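Local coordinates for PROTEIN (hypothetical protein EF0366) (Enterococcus faecalis, PDB 1VPY) that is of unknown function but belongs to the DUF72 family and folds as a TIM-type alpha/beta barrel, at residues A[176-181]-A[201-206]. Numbering follows the deposited sequence.
Sequences LVIVDE and VLFRFH
A water joins Leu176 O to Leu202 N, donating to the carbonyl and accepting from the amide, and so bridges the start of two neighbouring parallel strands, the sixth and seventh of the TIM barrel. Val177 turns into the barrel, where its CG2 lies 3.9 Å from Leu202 CD2 and its CG1 rests on the aliphatic CG of Arg204; Leu118 of the strand 114-120 touches both Val177 and Arg204 there. Direct pairing starts at Ile178, whose N donates to Leu202 O (2.9 Å) and whose O accepts from Arg204 N. On the outer face the Ile178 side chain runs alongside Phe203. Ile178 CG1 is anti to the carbonyl carbon and the chain runs on extended (chi2 165°), which carries Ile178 CD1 over one face of the Phe203 ring, 4.0 Å from its centroid in a CH-pi contact, and against Val201 CG1; Ile178 CG2 packs on Phe203 CE1. Met244 of the helix 231-245 closes over Ile178 and Phe203, joining sheet to helix layer. Val179 faces inward again, its CA-H directed at Arg204 O. Asp180 N donates to Arg204 O (3.1 Å), the donor tilted 22° from the carbonyl plane. Asp180 CB touches Phe205 CD1, while its carboxylate is held by Arg208 and Tyr229. The ladder ends with His206 N bonded to Asp180 O at 2.7 Å. Glu181 CB and OE1 lie against His206 CD2 (OE1 to CD2 3.7 Å), carboxylate and ring planes 84° apart. Apolar contacts thus line both faces, and polar groups gather toward the C-terminal ends, where TIM barrels usually carry their active site. There the buried Arg204 guanidinium is balanced by salt bridges to Glu150 and Glu46, and His206 shares Glu150 through NE2 while ND1 bonds Asn256, an interlinked polar cluster whose role remains unknown.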
loop_
_atom_site.group_PDB
_atom_site.type_symbol
_atom_site.label_atom_id
_atom_site.label_comp_id
_atom_site.label_asym_id
_atom_site.label_seq_id
_atom_site.Cartn_x
_atom_site.Cartn_y
_atom_site.Cartn_z
ATOM N N LEU A 176 -4.489 6.181 5.268
ATOM C CA LEU A 176 -4.124 6.936 4.063
ATOM C C LEU A 176 -2.639 6.779 3.778
ATOM O O LEU A 176 -1.793 7.145 4.599
ATOM C CB LEU A 176 -4.497 8.411 4.171
ATOM C CG LEU A 176 -4.148 9.281 2.958
ATOM C CD1 LEU A 176 -5.032 8.961 1.745
ATOM C CD2 LEU A 176 -4.255 10.760 3.309
ATOM N N VAL A 177 -2.336 6.230 2.608
ATOM C CA VAL A 177 -0.968 5.879 2.260
ATOM C C VAL A 177 -0.087 7.115 2.082
ATOM O O VAL A 177 -0.394 8.002 1.271
ATOM C CB VAL A 177 -0.921 4.962 1.023
ATOM C CG1 VAL A 177 0.494 4.842 0.489
ATOM C CG2 VAL A 177 -1.495 3.565 1.370
ATOM N N ILE A 178 0.986 7.189 2.869
ATOM C CA ILE A 178 1.941 8.282 2.729
ATOM C C ILE A 178 2.883 7.958 1.577
ATOM O O ILE A 178 3.541 6.910 1.588
ATOM C CB ILE A 178 2.740 8.536 4.020
ATOM C CG1 ILE A 178 1.781 8.704 5.207
ATOM C CG2 ILE A 178 3.618 9.776 3.837
ATOM C CD1 ILE A 178 2.424 8.600 6.540
ATOM N N VAL A 179 2.929 8.847 0.580
ATOM C CA VAL A 179 3.654 8.549 -0.656
ATOM C C VAL A 179 4.828 9.469 -0.994
ATOM O O VAL A 179 4.718 10.693 -0.941
ATOM C CB VAL A 179 2.718 8.472 -1.883
ATOM C CG1 VAL A 179 1.781 7.294 -1.751
ATOM C CG2 VAL A 179 1.949 9.796 -2.092
ATOM N N ASP A 180 5.952 8.849 -1.340
ATOM C CA ASP A 180 7.044 9.549 -1.997
ATOM C C ASP A 180 7.009 9.118 -3.450
ATOM O O ASP A 180 7.088 7.926 -3.746
ATOM C CB ASP A 180 8.393 9.207 -1.369
ATOM C CG ASP A 180 9.501 10.097 -1.880
ATOM O OD1 ASP A 180 9.406 11.333 -1.691
ATOM O OD2 ASP A 180 10.455 9.572 -2.493
ATOM N N GLU A 181 6.861 10.083 -4.350
ATOM C CA GLU A 181 6.698 9.783 -5.767
ATOM C C GLU A 181 7.053 10.992 -6.652
ATOM O O GLU A 181 7.147 12.118 -6.156
ATOM C CB GLU A 181 5.272 9.273 -6.038
ATOM C CG GLU A 181 4.165 10.284 -5.765
ATOM C CD GLU A 181 2.784 9.722 -6.035
ATOM O OE1 GLU A 181 2.364 8.797 -5.295
ATOM O OE2 GLU A 181 2.121 10.205 -6.982
ATOM N N VAL A 201 0.027 2.557 9.720
ATOM C CA VAL A 201 0.405 3.520 8.702
ATOM C C VAL A 201 1.185 2.784 7.632
ATOM O O VAL A 201 2.055 1.958 7.941
ATOM C CB VAL A 201 1.267 4.653 9.298
ATOM C CG1 VAL A 201 1.963 5.461 8.211
ATOM C CG2 VAL A 201 0.410 5.556 10.131
ATOM N N LEU A 202 0.865 3.070 6.375
ATOM C CA LEU A 202 1.617 2.521 5.262
ATOM C C LEU A 202 2.276 3.632 4.455
ATOM O O LEU A 202 1.612 4.586 4.014
ATOM C CB LEU A 202 0.731 1.641 4.366
ATOM C CG LEU A 202 1.391 0.937 3.171
ATOM C CD1 LEU A 202 2.427 -0.094 3.615
ATOM C CD2 LEU A 202 0.353 0.299 2.285
ATOM N N PHE A 203 3.591 3.485 4.288
ATOM C CA PHE A 203 4.402 4.300 3.388
ATOM C C PHE A 203 4.614 3.527 2.109
ATOM O O PHE A 203 4.784 2.308 2.147
ATOM C CB PHE A 203 5.787 4.525 3.991
ATOM C CG PHE A 203 5.836 5.593 5.040
ATOM C CD1 PHE A 203 6.030 6.927 4.677
ATOM C CD2 PHE A 203 5.715 5.268 6.386
ATOM C CE1 PHE A 203 6.087 7.920 5.639
ATOM C CE2 PHE A 203 5.772 6.251 7.356
ATOM C CZ PHE A 203 5.963 7.582 6.985
ATOM N N ARG A 204 4.639 4.227 0.981
ATOM C CA ARG A 204 5.082 3.626 -0.273
ATOM C C ARG A 204 5.990 4.600 -1.003
ATOM O O ARG A 204 5.596 5.740 -1.304
ATOM C CB ARG A 204 3.900 3.232 -1.162
ATOM C CG ARG A 204 3.065 2.066 -0.628
ATOM C CD ARG A 204 1.971 1.687 -1.612
ATOM N NE ARG A 204 2.436 0.735 -2.611
ATOM C CZ ARG A 204 2.103 0.756 -3.899
ATOM N NH1 ARG A 204 1.310 1.703 -4.391
ATOM N NH2 ARG A 204 2.586 -0.171 -4.703
ATOM N N PHE A 205 7.213 4.149 -1.273
ATOM C CA PHE A 205 8.187 4.970 -1.956
ATOM C C PHE A 205 8.302 4.492 -3.388
ATOM O O PHE A 205 8.708 3.355 -3.651
ATOM C CB PHE A 205 9.542 4.914 -1.253
ATOM C CG PHE A 205 9.484 5.211 0.225
ATOM C CD1 PHE A 205 8.690 6.243 0.721
ATOM C CD2 PHE A 205 10.243 4.465 1.121
ATOM C CE1 PHE A 205 8.639 6.516 2.090
ATOM C CE2 PHE A 205 10.208 4.732 2.485
ATOM C CZ PHE A 205 9.403 5.755 2.974
ATOM N N HIS A 206 7.928 5.369 -4.309
ATOM C CA HIS A 206 7.891 5.047 -5.727
ATOM C C HIS A 206 9.135 5.521 -6.470
ATOM O O HIS A 206 9.285 5.242 -7.660
ATOM C CB HIS A 206 6.650 5.671 -6.371
ATOM C CG HIS A 206 5.358 5.132 -5.840
ATOM N ND1 HIS A 206 4.926 3.848 -6.097
ATOM C CD2 HIS A 206 4.411 5.699 -5.056
ATOM C CE1 HIS A 206 3.764 3.649 -5.499
ATOM N NE2 HIS A 206 3.431 4.756 -4.860
HETATM O O HOH W 1 -0.988 4.927 5.928
#